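Local coordinates for protein FACT complex subunit SPT16 (Ashbya gossypii, PDB 6A8M) that probably reorganizes nucleosomes as a subunit of the FACT histone chaperone in transcription, replication and DNA repair, this chain being its N-terminal part with the peptidase-like domain, at residues I261-P266 / R275-Q280; C286-C291 / S412-L417; N301-F306 / Q416-V421; N317-L322 / K436-I441. All coordinates share one frame; numbering follows the deposited sequence. Where two conformers were deposited one is given.

Contact 1 (I261-P266 / R275-Q280)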
loop_
_atom_site.group_PDB
_atom_site.type_symbol
_atom_site.label_atom_id
_atom_site.label_comp_id
_atom_site.label_asym_id
_atom_site.label_seq_id
_atom_site.Cartn_x
_atom_site.Cartn_y
_atom_site.Cartn_z
ATOM N N ILE A 261 13.353 6.598 -4.440
ATOM C CA ILE A 261 13.429 8.045 -4.564
ATOM C C ILE A 261 14.701 8.510 -3.872
ATOM O O ILE A 261 14.898 8.230 -2.681
ATOM C CB ILE A 261 12.213 8.741 -3.932
ATOM C CG1 ILE A 261 10.906 8.287 -4.605
ATOM C CG2 ILE A 261 12.383 10.264 -4.014
ATOM C CD1 ILE A 261 9.635 8.679 -3.834
ATOM N N ILE A 262 15.546 9.227 -4.603
ATOM C CA ILE A 262 16.687 9.947 -4.051
ATOM C C ILE A 262 16.549 11.416 -4.444
ATOM O O ILE A 262 16.239 11.729 -5.601
ATOM C CB ILE A 262 18.024 9.365 -4.548
ATOM C CG1 ILE A 262 18.150 7.898 -4.106
ATOM C CG2 ILE A 262 19.243 10.181 -4.061
ATOM C CD1 ILE A 262 19.379 7.224 -4.702
ATOM N N GLN A 263 16.726 12.307 -3.468
ATOM C CA GLN A 263 16.743 13.755 -3.696
ATOM C C GLN A 263 17.890 14.321 -2.875
ATOM O O GLN A 263 17.816 14.348 -1.642
ATOM C CB GLN A 263 15.414 14.410 -3.294
ATOM C CG GLN A 263 14.226 13.903 -4.083
ATOM C CD GLN A 263 12.922 14.484 -3.592
ATOM O OE1 GLN A 263 12.888 15.227 -2.604
ATOM N NE2 GLN A 263 11.839 14.143 -4.268
ATOM N N SER A 264 18.946 14.776 -3.544
ATOM C CA SER A 264 20.111 15.284 -2.838
ATOM C C SER A 264 20.162 16.809 -2.772
ATOM O O SER A 264 21.116 17.346 -2.200
ATOM C CB SER A 264 21.388 14.763 -3.492
ATOM O OG SER A 264 21.473 15.259 -4.810
ATOM N N GLY A 265 19.176 17.515 -3.331
ATOM C CA GLY A 265 19.187 18.958 -3.298
ATOM C C GLY A 265 19.850 19.618 -4.496
ATOM O O GLY A 265 20.483 18.961 -5.339
ATOM N N PRO A 266 19.742 20.964 -4.588
ATOM C CA PRO A 266 19.193 21.853 -3.554
ATOM C C PRO A 266 17.648 21.927 -3.504
ATOM O O PRO A 266 17.099 22.509 -2.556
ATOM C CB PRO A 266 19.786 23.216 -3.932
ATOM C CG PRO A 266 19.852 23.171 -5.450
ATOM C CD PRO A 266 20.292 21.724 -5.729
ATOM N N ARG A 275 9.088 12.171 -7.058
ATOM C CA ARG A 275 10.018 11.164 -7.556
ATOM C C ARG A 275 11.453 11.651 -7.359
ATOM O O ARG A 275 11.696 12.749 -6.842
ATOM C CB ARG A 275 9.765 10.859 -9.038
ATOM C CG ARG A 275 8.591 9.926 -9.286
ATOM C CD ARG A 275 8.435 9.638 -10.771
ATOM N NE ARG A 275 7.746 10.733 -11.441
ATOM C CZ ARG A 275 7.622 10.858 -12.756
ATOM N NH1 ARG A 275 8.141 9.956 -13.578
ATOM N NH2 ARG A 275 6.976 11.897 -13.245
ATOM N N SER A 276 12.414 10.836 -7.799
ATOM C CA SER A 276 13.817 11.226 -7.732
ATOM C C SER A 276 14.031 12.519 -8.505
ATOM O O SER A 276 13.398 12.764 -9.540
ATOM C CB SER A 276 14.736 10.144 -8.320
ATOM O OG SER A 276 14.878 9.038 -7.440
ATOM N N SER A 277 14.941 13.339 -8.003
ATOM C CA SER A 277 15.320 14.540 -8.732
ATOM C C SER A 277 16.081 14.156 -9.995
ATOM O O SER A 277 16.703 13.097 -10.070
ATOM C CB SER A 277 16.188 15.451 -7.859
ATOM O OG SER A 277 15.552 15.746 -6.631
ATOM N N GLU A 278 16.040 15.044 -10.990
ATOM C CA GLU A 278 16.751 14.855 -12.250
ATOM C C GLU A 278 18.109 15.551 -12.273
ATOM O O GLU A 278 18.802 15.525 -13.306
ATOM C CB GLU A 278 15.887 15.372 -13.416
ATOM C CG GLU A 278 14.545 14.672 -13.537
ATOM C CD GLU A 278 14.687 13.212 -13.950
ATOM O OE1 GLU A 278 15.719 12.865 -14.554
ATOM O OE2 GLU A 278 13.768 12.415 -13.673
ATOM N N THR A 279 18.500 16.184 -11.173
ATOM C CA THR A 279 19.692 17.015 -11.117
ATOM C C THR A 279 20.856 16.243 -10.511
ATOM O O THR A 279 20.678 15.200 -9.881
ATOM C CB THR A 279 19.411 18.278 -10.295
ATOM O OG1 THR A 279 18.861 17.883 -9.027
ATOM C CG2 THR A 279 18.380 19.153 -11.014
ATOM N N GLN A 280 22.056 16.800 -10.682
ATOM C CA GLN A 280 23.288 16.174 -10.207
ATOM C C GLN A 280 23.223 15.820 -8.723
ATOM O O GLN A 280 22.660 16.556 -7.906
ATOM C CB GLN A 280 24.477 17.103 -10.461
ATOM C CG GLN A 280 25.729 16.779 -9.641
ATOM C CD GLN A 280 26.473 15.541 -10.123
ATOM O OE1 GLN A 280 26.399 15.162 -11.306
ATOM N NE2 GLN A 280 27.188 14.893 -9.200
HETATM O O HOH W 1 19.951 16.721 -6.824
HETATM O O HOH W 2 22.035 19.300 -7.565
HETATM O O HOH W 3 17.313 17.257 -5.550
#
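S276 and S277 both bond to the backbone of I262, one through a hydroxyl and one through an amide. The S276 hydroxyl is set beside its own backbone N (chi1 -75°), where OG accepts the amide of I262, N to OG 2.9 Å, in a nearly straight bond (168° at the hydrogen). S277 N then donates to I262 O at 3.2 Å, so both backbone polar atoms of I262 are taken up by the loop. S276 OG is itself anchored to S219 of helix 215-224.

Q263 reaches in the other direction along the loop. Its chain is extended beyond CG, which passes S277 OG at 3.4 Å, and NE2 meets R275 O at 2.9 Å. That oxygen lies in the plane of the Q263 amide, whereas NE2 stands above the R275 carbonyl plane, 36° out of it. With OE1 held by D269 N, the amide is fixed at both ends. The methyl I261 CG2 rests against the carbonyl carbon of R275, 3.7 Å away.

Farther along, water joins the segments: one molecule links G265 N to S277 OG, another S264 OG, G265 O and T279 OG1. S264 OG is also hydrogen-bonded to D215 of helix 215-224. I261 and Q263 pair with strand 285-295; the loop joining these strands returns along the other edge of 261-263, running roughly its way, in the pita-bread fold of the M24 family.

Contact 2 (C286-C291 / S412-L417)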
loop_
_atom_site.group_PDB
_atom_site.type_symbol
_atom_site.label_atom_id
_atom_site.label_comp_id
_atom_site.label_asym_id
_atom_site.label_seq_id
_atom_site.Cartn_x
_atom_site.Cartn_y
_atom_site.Cartn_z
ATOM N N CYS A 286 22.157 17.587 3.314
ATOM C CA CYS A 286 21.161 16.529 3.469
ATOM C C CYS A 286 20.829 15.847 2.139
ATOM O O CYS A 286 20.649 16.507 1.105
ATOM C CB CYS A 286 19.876 17.081 4.101
ATOM S SG CYS A 286 20.125 17.791 5.744
ATOM N N ILE A 287 20.753 14.515 2.174
ATOM C CA ILE A 287 20.334 13.710 1.031
ATOM C C ILE A 287 19.202 12.793 1.481
ATOM O O ILE A 287 19.342 12.073 2.479
ATOM C CB ILE A 287 21.502 12.895 0.456
ATOM C CG1 ILE A 287 22.626 13.855 0.055
ATOM C CG2 ILE A 287 21.023 12.007 -0.708
ATOM C CD1 ILE A 287 23.894 13.166 -0.373
ATOM N N LEU A 288 18.082 12.835 0.763
ATOM C CA LEU A 288 16.898 12.066 1.115
ATOM C C LEU A 288 16.817 10.803 0.273
ATOM O O LEU A 288 17.013 10.837 -0.949
ATOM C CB LEU A 288 15.626 12.885 0.900
ATOM C CG LEU A 288 15.580 14.276 1.546
ATOM C CD1 LEU A 288 14.180 14.849 1.356
ATOM C CD2 LEU A 288 15.963 14.260 3.011
ATOM N N ALA A 289 16.482 9.694 0.923
ATOM C CA ALA A 289 16.300 8.439 0.215
ATOM C C ALA A 289 15.054 7.736 0.721
ATOM O O ALA A 289 14.749 7.788 1.917
ATOM C CB ALA A 289 17.518 7.533 0.397
ATOM N N SER A 290 14.326 7.101 -0.200
ATOM C CA SER A 290 13.114 6.362 0.148
ATOM C C SER A 290 13.039 5.097 -0.689
ATOM O O SER A 290 13.217 5.145 -1.907
ATOM C CB SER A 290 11.831 7.170 -0.115
ATOM O OG SER A 290 11.770 8.376 0.620
ATOM N N CYS A 291 12.695 3.986 -0.057
ATOM C CA CYS A 291 12.369 2.856 -0.894
ATOM C C CYS A 291 11.329 2.023 -0.175
ATOM O O CYS A 291 11.168 2.101 1.046
ATOM C CB CYS A 291 13.607 2.043 -1.277
ATOM S SG CYS A 291 14.401 1.224 0.062
ATOM N N SER A 412 20.491 25.159 1.133
ATOM C CA SER A 412 19.171 24.540 1.153
ATOM C C SER A 412 19.262 23.100 1.640
ATOM O O SER A 412 20.169 22.351 1.255
ATOM C CB SER A 412 18.560 24.555 -0.248
ATOM O OG SER A 412 18.322 25.882 -0.684
ATOM N N TYR A 413 18.305 22.694 2.476
ATOM C CA TYR A 413 18.226 21.292 2.862
ATOM C C TYR A 413 16.790 20.912 3.196
ATOM O O TYR A 413 15.868 21.728 3.134
ATOM C CB TYR A 413 19.170 20.968 4.022
ATOM C CG TYR A 413 18.858 21.572 5.376
ATOM C CD1 TYR A 413 19.252 22.873 5.690
ATOM C CD2 TYR A 413 18.252 20.803 6.370
ATOM C CE1 TYR A 413 19.002 23.405 6.969
ATOM C CE2 TYR A 413 17.995 21.319 7.634
ATOM C CZ TYR A 413 18.370 22.607 7.926
ATOM O OH TYR A 413 18.121 23.102 9.190
ATOM N N ALA A 414 16.609 19.631 3.476
ATOM C CA ALA A 414 15.308 19.071 3.797
ATOM C C ALA A 414 15.593 17.839 4.629
ATOM O O ALA A 414 16.725 17.346 4.664
ATOM C CB ALA A 414 14.485 18.731 2.542
ATOM N N LEU A 415 14.573 17.369 5.324
ATOM C CA LEU A 415 14.719 16.223 6.211
ATOM C C LEU A 415 13.547 15.293 6.001
ATOM O O LEU A 415 12.406 15.743 5.882
ATOM C CB LEU A 415 14.758 16.636 7.702
ATOM C CG LEU A 415 15.876 17.614 8.068
ATOM C CD1 LEU A 415 15.677 18.152 9.486
ATOM C CD2 LEU A 415 17.246 16.939 7.938
ATOM N N GLN A 416 13.809 13.990 6.018
ATOM C CA GLN A 416 12.703 13.069 5.869
ATOM C C GLN A 416 13.054 11.739 6.516
ATOM O O GLN A 416 14.146 11.213 6.316
ATOM C CB GLN A 416 12.343 12.879 4.391
ATOM C CG GLN A 416 11.149 11.987 4.182
ATOM C CD GLN A 416 10.645 12.061 2.769
ATOM O OE1 GLN A 416 11.391 11.765 1.807
ATOM N NE2 GLN A 416 9.401 12.492 2.619
ATOM N N LEU A 417 12.103 11.185 7.264
ATOM C CA LEU A 417 12.300 9.906 7.928
ATOM C C LEU A 417 11.001 9.131 7.823
ATOM O O LEU A 417 9.941 9.694 8.101
ATOM C CB LEU A 417 12.658 10.132 9.403
ATOM C CG LEU A 417 13.070 8.929 10.236
ATOM C CD1 LEU A 417 14.413 8.387 9.731
ATOM C CD2 LEU A 417 13.151 9.318 11.710
HETATM O O HOH W 4 21.770 20.119 1.817
HETATM O O HOH W 5 13.852 10.480 2.890
#
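In the peptidase-like M24 fold two beta-sheets meet here through the side chains of C286, L288, A414 and Q416. The strand axes come no closer than 6.4 Å and diverge by 38°, and no direct hydrogen bond joins the two segments, which is the evidence for packing rather than strand pairing. C286 SG touches two side chains, Y413 CD2 at 3.6 Å and L415 CD2 at 3.7 Å. The sulfur sits obliquely to the Y413 ring, 58° off its normal, a sulfur-aromatic contact. C286 CB lies 3.2 Å from A414 O, a buried carbonyl oxygen with no polar partner in the model. L288 covers the same oxygen, with CD2 at 3.6 Å from A414 O, while its CD1 branch touches A414 CB and Q416 CB, each at 4.1 Å. The L288 and Q416 side chains cross at about a right angle. Water does the polar bridging: one molecule joins C286 N to S412 O, another A289 O to Q416 OE1. I287 and A289 point away to pack on helix 179-208, strand 298-308 pairs with 285-291, and L415 packs against helix 312-332, whose N317 holds the hydroxyl of Y413.

Contact 3 (N301-F306 / Q416-V421); sequences NISRTF and QLADTV
R304 and D419 meet beside the single antiparallel bridge between S303 and A418. From R304 CB, which points away from strand 416-421, the chain folds back at chi2 (-69°), placing CD 3.9 Å from L417 CD1. NE is hydrogen-bonded to T435 O. Over the centre of one guanidinium face sits I302 CD1, 3.5 Å above the plane. At the tip the work divides: NH1 donates to S303 O at 2.9 Å, with weak bonds to A418 O and D419 OD2, and NH2 forms the salt bridge to D419 OD1, also 2.9 Å, on that oxygen's syn lone pair. The guanidinium and carboxylate planes are 61° apart. NH2 also serves Y434 O, and D419 is shared with T432, Q325 and K436, a buried polar cluster that probably stabilises the charged pair.

The bridge itself is hydrogen-bonded, S303 N to A418 O being 3.0 Å. S303 O receives A418 N and R304 NH1 from opposite faces of its plane. S303 CB and A418 CB are tightly packed at 3.4 Å. Beyond the bridge, threonine hydroxyls take over from backbone amides: T305 OG1 donates to Q416 O and T420 OG1 to N301 O, both at 2.7 Å. The strand axes are 150° apart, and the regular pairing amounts to a single hydrogen-bonded antiparallel bridge where the two sheets of the pita-bread fold meet.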
loop_
_atom_site.group_PDB
_atom_site.type_symbol
_atom_site.label_atom_id
_atom_site.label_comp_id
_atom_site.label_asym_id
_atom_site.label_seq_id
_atom_site.Cartn_x
_atom_site.Cartn_y
_atom_site.Cartn_z
ATOM N N ASN A 301 7.607 0.558 3.672
ATOM C CA ASN A 301 8.210 1.829 3.287
ATOM C C ASN A 301 9.292 2.163 4.296
ATOM O O ASN A 301 9.128 1.891 5.488
ATOM C CB ASN A 301 7.177 2.972 3.248
ATOM C CG ASN A 301 7.743 4.216 2.626
ATOM O OD1 ASN A 301 8.286 4.141 1.529
ATOM N ND2 ASN A 301 7.673 5.356 3.339
ATOM N N ILE A 302 10.394 2.745 3.815
ATOM C CA ILE A 302 11.447 3.265 4.688
ATOM C C ILE A 302 12.021 4.504 4.019
ATOM O O ILE A 302 12.232 4.514 2.805
ATOM C CB ILE A 302 12.556 2.228 4.968
ATOM C CG1 ILE A 302 13.545 2.773 6.023
ATOM C CG2 ILE A 302 13.270 1.757 3.667
ATOM C CD1 ILE A 302 14.569 1.720 6.525
ATOM N N SER A 303 12.240 5.557 4.804
ATOM C CA SER A 303 12.894 6.764 4.307
ATOM C C SER A 303 13.973 7.151 5.297
ATOM O O SER A 303 13.759 7.105 6.510
ATOM C CB SER A 303 11.937 7.952 4.120
ATOM O OG SER A 303 11.012 7.715 3.074
ATOM N N ARG A 304 15.119 7.555 4.775
ATOM C CA ARG A 304 16.224 7.982 5.624
ATOM C C ARG A 304 16.760 9.292 5.078
ATOM O O ARG A 304 16.620 9.601 3.883
ATOM C CB ARG A 304 17.356 6.935 5.666
ATOM C CG ARG A 304 16.923 5.621 6.306
ATOM C CD ARG A 304 16.683 5.842 7.786
ATOM N NE ARG A 304 16.387 4.633 8.562
ATOM C CZ ARG A 304 15.150 4.288 8.917
ATOM N NH1 ARG A 304 14.106 5.030 8.507
ATOM N NH2 ARG A 304 14.946 3.214 9.680
ATOM N N THR A 305 17.395 10.052 5.959
ATOM C CA THR A 305 18.173 11.219 5.566
ATOM C C THR A 305 19.641 10.900 5.825
ATOM O O THR A 305 19.991 10.392 6.899
ATOM C CB THR A 305 17.754 12.459 6.368
ATOM O OG1 THR A 305 16.366 12.725 6.165
ATOM C CG2 THR A 305 18.552 13.683 5.926
ATOM N N PHE A 306 20.491 11.150 4.838
ATOM C CA PHE A 306 21.924 10.993 5.007
ATOM C C PHE A 306 22.545 12.385 5.061
ATOM O O PHE A 306 22.108 13.293 4.346
ATOM C CB PHE A 306 22.515 10.141 3.889
ATOM C CG PHE A 306 21.896 8.776 3.792
ATOM C CD1 PHE A 306 22.308 7.748 4.631
ATOM C CD2 PHE A 306 20.876 8.532 2.895
ATOM C CE1 PHE A 306 21.720 6.471 4.560
ATOM C CE2 PHE A 306 20.262 7.284 2.828
ATOM C CZ PHE A 306 20.685 6.243 3.650
ATOM N N GLN A 416 13.809 13.990 6.018
ATOM C CA GLN A 416 12.703 13.069 5.869
ATOM C C GLN A 416 13.054 11.739 6.516
ATOM O O GLN A 416 14.146 11.213 6.316
ATOM C CB GLN A 416 12.343 12.879 4.391
ATOM C CG GLN A 416 11.149 11.987 4.182
ATOM C CD GLN A 416 10.645 12.061 2.769
ATOM O OE1 GLN A 416 11.391 11.765 1.807
ATOM N NE2 GLN A 416 9.401 12.492 2.619
ATOM N N LEU A 417 12.103 11.185 7.264
ATOM C CA LEU A 417 12.300 9.906 7.928
ATOM C C LEU A 417 11.001 9.131 7.823
ATOM O O LEU A 417 9.941 9.694 8.101
ATOM C CB LEU A 417 12.658 10.132 9.403
ATOM C CG LEU A 417 13.070 8.929 10.236
ATOM C CD1 LEU A 417 14.413 8.387 9.731
ATOM C CD2 LEU A 417 13.151 9.318 11.710
ATOM N N ALA A 418 11.075 7.852 7.448
ATOM C CA ALA A 418 9.874 7.020 7.410
ATOM C C ALA A 418 10.200 5.611 7.873
ATOM O O ALA A 418 11.280 5.090 7.603
ATOM C CB ALA A 418 9.243 6.981 5.994
ATOM N N ASP A 419 9.239 4.987 8.563
ATOM C CA ASP A 419 9.357 3.599 8.975
ATOM C C ASP A 419 7.991 2.941 8.905
ATOM O O ASP A 419 6.955 3.607 8.993
ATOM C CB ASP A 419 9.935 3.468 10.398
ATOM C CG ASP A 419 11.443 3.636 10.414
ATOM O OD1 ASP A 419 12.137 2.729 9.926
ATOM O OD2 ASP A 419 11.929 4.679 10.892
ATOM N N THR A 420 8.005 1.617 8.769
ATOM C CA THR A 420 6.781 0.823 8.772
ATOM C C THR A 420 6.495 0.349 10.194
ATOM O O THR A 420 7.374 -0.207 10.857
ATOM C CB THR A 420 6.939 -0.346 7.808
ATOM O OG1 THR A 420 7.239 0.195 6.510
ATOM C CG2 THR A 420 5.677 -1.194 7.734
ATOM N N VAL A 421 5.284 0.606 10.674
ATOM C CA VAL A 421 4.928 0.349 12.069
ATOM C C VAL A 421 3.661 -0.494 12.114
ATOM O O VAL A 421 2.642 -0.121 11.523
ATOM C CB VAL A 421 4.712 1.658 12.852
ATOM C CG1 VAL A 421 4.351 1.342 14.318
ATOM C CG2 VAL A 421 5.947 2.578 12.761
#

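Contact 4 (N317-L322 / K436-I441)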
loop_
_atom_site.group_PDB
_atom_site.type_symbol
_atom_site.label_atom_id
_atom_site.label_comp_id
_atom_site.label_asym_id
_atom_site.label_seq_id
_atom_site.Cartn_x
_atom_site.Cartn_y
_atom_site.Cartn_z
ATOM N N ASN A 317 18.497 19.607 13.861
ATOM C CA ASN A 317 17.153 19.333 13.375
ATOM C C ASN A 317 16.971 17.869 13.022
ATOM O O ASN A 317 15.863 17.348 13.156
ATOM C CB ASN A 317 16.833 20.241 12.196
ATOM C CG ASN A 317 16.645 21.682 12.638
ATOM O OD1 ASN A 317 16.307 21.940 13.803
ATOM N ND2 ASN A 317 16.910 22.625 11.742
ATOM N N TYR A 318 18.033 17.180 12.596
ATOM C CA TYR A 318 17.900 15.739 12.422
ATOM C C TYR A 318 17.697 15.046 13.763
ATOM O O TYR A 318 16.909 14.102 13.867
ATOM C CB TYR A 318 19.105 15.144 11.697
ATOM C CG TYR A 318 18.916 13.653 11.522
ATOM C CD1 TYR A 318 18.145 13.154 10.485
ATOM C CD2 TYR A 318 19.437 12.751 12.438
ATOM C CE1 TYR A 318 17.928 11.782 10.339
ATOM C CE2 TYR A 318 19.234 11.372 12.298
ATOM C CZ TYR A 318 18.474 10.903 11.240
ATOM O OH TYR A 318 18.242 9.553 11.082
ATOM N N ASP A 319 18.409 15.492 14.798
ATOM C CA ASP A 319 18.183 14.932 16.129
ATOM C C ASP A 319 16.737 15.115 16.551
ATOM O O ASP A 319 16.123 14.197 17.111
ATOM C CB ASP A 319 19.111 15.586 17.152
ATOM C CG ASP A 319 20.563 15.180 16.977
ATOM O OD1 ASP A 319 20.823 14.144 16.315
ATOM O OD2 ASP A 319 21.433 15.896 17.523
ATOM N N PHE A 320 16.189 16.307 16.314
ATOM C CA PHE A 320 14.786 16.567 16.625
ATOM C C PHE A 320 13.858 15.667 15.824
ATOM O O PHE A 320 12.884 15.133 16.364
ATOM C CB PHE A 320 14.440 18.032 16.361
ATOM C CG PHE A 320 12.966 18.274 16.345
ATOM C CD1 PHE A 320 12.272 18.346 17.532
ATOM C CD2 PHE A 320 12.263 18.339 15.139
ATOM C CE1 PHE A 320 10.905 18.537 17.532
ATOM C CE2 PHE A 320 10.896 18.514 15.132
ATOM C CZ PHE A 320 10.220 18.610 16.321
ATOM N N LEU A 321 14.130 15.498 14.523
ATOM C CA LEU A 321 13.287 14.647 13.688
ATOM C C LEU A 321 13.176 13.243 14.269
ATOM O O LEU A 321 12.088 12.655 14.286
ATOM C CB LEU A 321 13.849 14.600 12.263
ATOM C CG LEU A 321 13.164 13.721 11.229
ATOM C CD1 LEU A 321 11.753 14.230 10.972
ATOM C CD2 LEU A 321 13.989 13.733 9.946
ATOM N N LEU A 322 14.286 12.702 14.789
ATOM C CA LEU A 322 14.237 11.398 15.450
ATOM C C LEU A 322 13.314 11.411 16.658
ATOM O O LEU A 322 12.532 10.469 16.862
ATOM C CB LEU A 322 15.632 10.971 15.896
ATOM C CG LEU A 322 16.579 10.430 14.844
ATOM C CD1 LEU A 322 17.939 10.143 15.506
ATOM C CD2 LEU A 322 16.001 9.178 14.178
ATOM N N LYS A 436 18.893 4.477 11.848
ATOM C CA LYS A 436 18.656 5.897 11.655
ATOM C C LYS A 436 19.450 6.705 12.669
ATOM O O LYS A 436 19.200 7.901 12.822
ATOM C CB LYS A 436 17.169 6.231 11.766
ATOM C CG LYS A 436 16.508 5.643 13.028
ATOM C CD LYS A 436 15.009 5.505 12.803
ATOM C CE LYS A 436 14.294 4.958 14.030
ATOM N NZ LYS A 436 12.915 4.485 13.666
ATOM N N SER A 437 20.391 6.080 13.365
ATOM C CA SER A 437 21.212 6.815 14.314
ATOM C C SER A 437 22.051 7.817 13.549
ATOM O O SER A 437 22.623 7.478 12.513
ATOM C CB SER A 437 22.101 5.850 15.086
ATOM O OG SER A 437 21.287 4.993 15.874
ATOM N N ARG A 438 22.109 9.058 14.045
ATOM C CA ARG A 438 22.821 10.103 13.308
ATOM C C ARG A 438 24.266 9.703 13.028
ATOM O O ARG A 438 24.776 9.921 11.924
ATOM C CB ARG A 438 22.772 11.428 14.080
ATOM C CG ARG A 438 23.485 12.560 13.327
ATOM C CD ARG A 438 23.028 13.963 13.748
ATOM N NE ARG A 438 23.171 14.216 15.188
ATOM C CZ ARG A 438 24.311 14.577 15.774
ATOM N NH1 ARG A 438 25.427 14.708 15.064
ATOM N NH2 ARG A 438 24.340 14.808 17.083
ATOM N N SER A 439 24.922 9.063 13.995
ATOM C CA SER A 439 26.314 8.671 13.821
ATOM C C SER A 439 26.511 7.699 12.669
ATOM O O SER A 439 27.644 7.547 12.197
ATOM C CB SER A 439 26.844 8.045 15.109
ATOM O OG SER A 439 26.069 6.904 15.449
ATOM N N GLN A 440 25.450 7.014 12.230
ATOM C CA GLN A 440 25.550 5.999 11.190
ATOM C C GLN A 440 24.956 6.423 9.863
ATOM O O GLN A 440 25.085 5.673 8.885
ATOM C CB GLN A 440 24.870 4.696 11.628
ATOM C CG GLN A 440 25.635 3.984 12.733
ATOM C CD GLN A 440 24.945 2.734 13.173
ATOM O OE1 GLN A 440 23.935 2.788 13.877
ATOM N NE2 GLN A 440 25.460 1.593 12.744
ATOM N N ILE A 441 24.283 7.571 9.806
ATOM C CA ILE A 441 23.816 8.130 8.542
ATOM C C ILE A 441 24.591 9.394 8.178
ATOM O O ILE A 441 24.253 10.077 7.196
ATOM C CB ILE A 441 22.285 8.353 8.539
ATOM C CG1 ILE A 441 21.751 9.244 9.684
ATOM C CG2 ILE A 441 21.588 7.000 8.673
ATOM C CD1 ILE A 441 22.027 10.721 9.592
#
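Helix 312-332 of the M24 peptidase-like domain is met here by the chain's C-terminal region, with Y318, D319 and L322 turned against K436, R438 and I441. Y318 has its CG anti to the backbone N (chi1 -179°), and the ring's hydroxyl donates to K436 O at 2.6 Å, an acceptor that lies at the ring edge near its plane. The donor is tilted only 22° from the K436 carbonyl plane.

One face of the same ring is covered by I441: CD1 lies 3.9 Å above the plane, offset toward the rim, in a CH-pi contact, and the two side chains approach tip to tip. R438 slides past the ring in the opposite direction, its CB 3.9 Å from Y318 CD2, before the chain bends at chi3. Since the I441 backbone also bonds to L307, the short, weakly bonded helix about 438-441 touches both helix 312-332 and strand 298-308, and the tyrosine ring, which also touches T305, packs where these elements meet.

On the partly exposed side, D319 and R438 form a salt bridge. R438 NE gives its hydrogen to D319 OD1 at 2.6 Å, meeting the oxygen on its syn side, and NH2 makes a weak bond to OD2 at 3.1 Å. OD1 lies in the guanidinium plane, although the two flat groups are turned 49° apart. L322, one turn on in the helix from Y318, also meets K436: CD2 touches K436 CG at 3.8 Å and lies 3.7 Å from K436 O. The lysine runs on extended from CG, and NZ is held by Q325 and by D419 of strand 412-424.

Contacts 1, 2 and 3 step across one region of the M24 peptidase-like domain, with centres 9 Å apart from 1 to 2 and again from 2 to 3. Strand 285-295 binds the first two, through I261 O to S290 N at 2.8 Å, and S290 OG to S303 OG at 2.7 Å leads into contact 3. Contacts 2 and 3 also share Q416 and L417 on strand 412-424. Contact 4 lies about 11 Å, centre to centre, from both: Y413 OH meets N317 ND2 at 2.9 Å, and D419 OD2 forms a salt bridge with K436 NZ at 3.0 Å. Contacts 1 and 4 do not touch, their nearest atoms being about 12 Å apart.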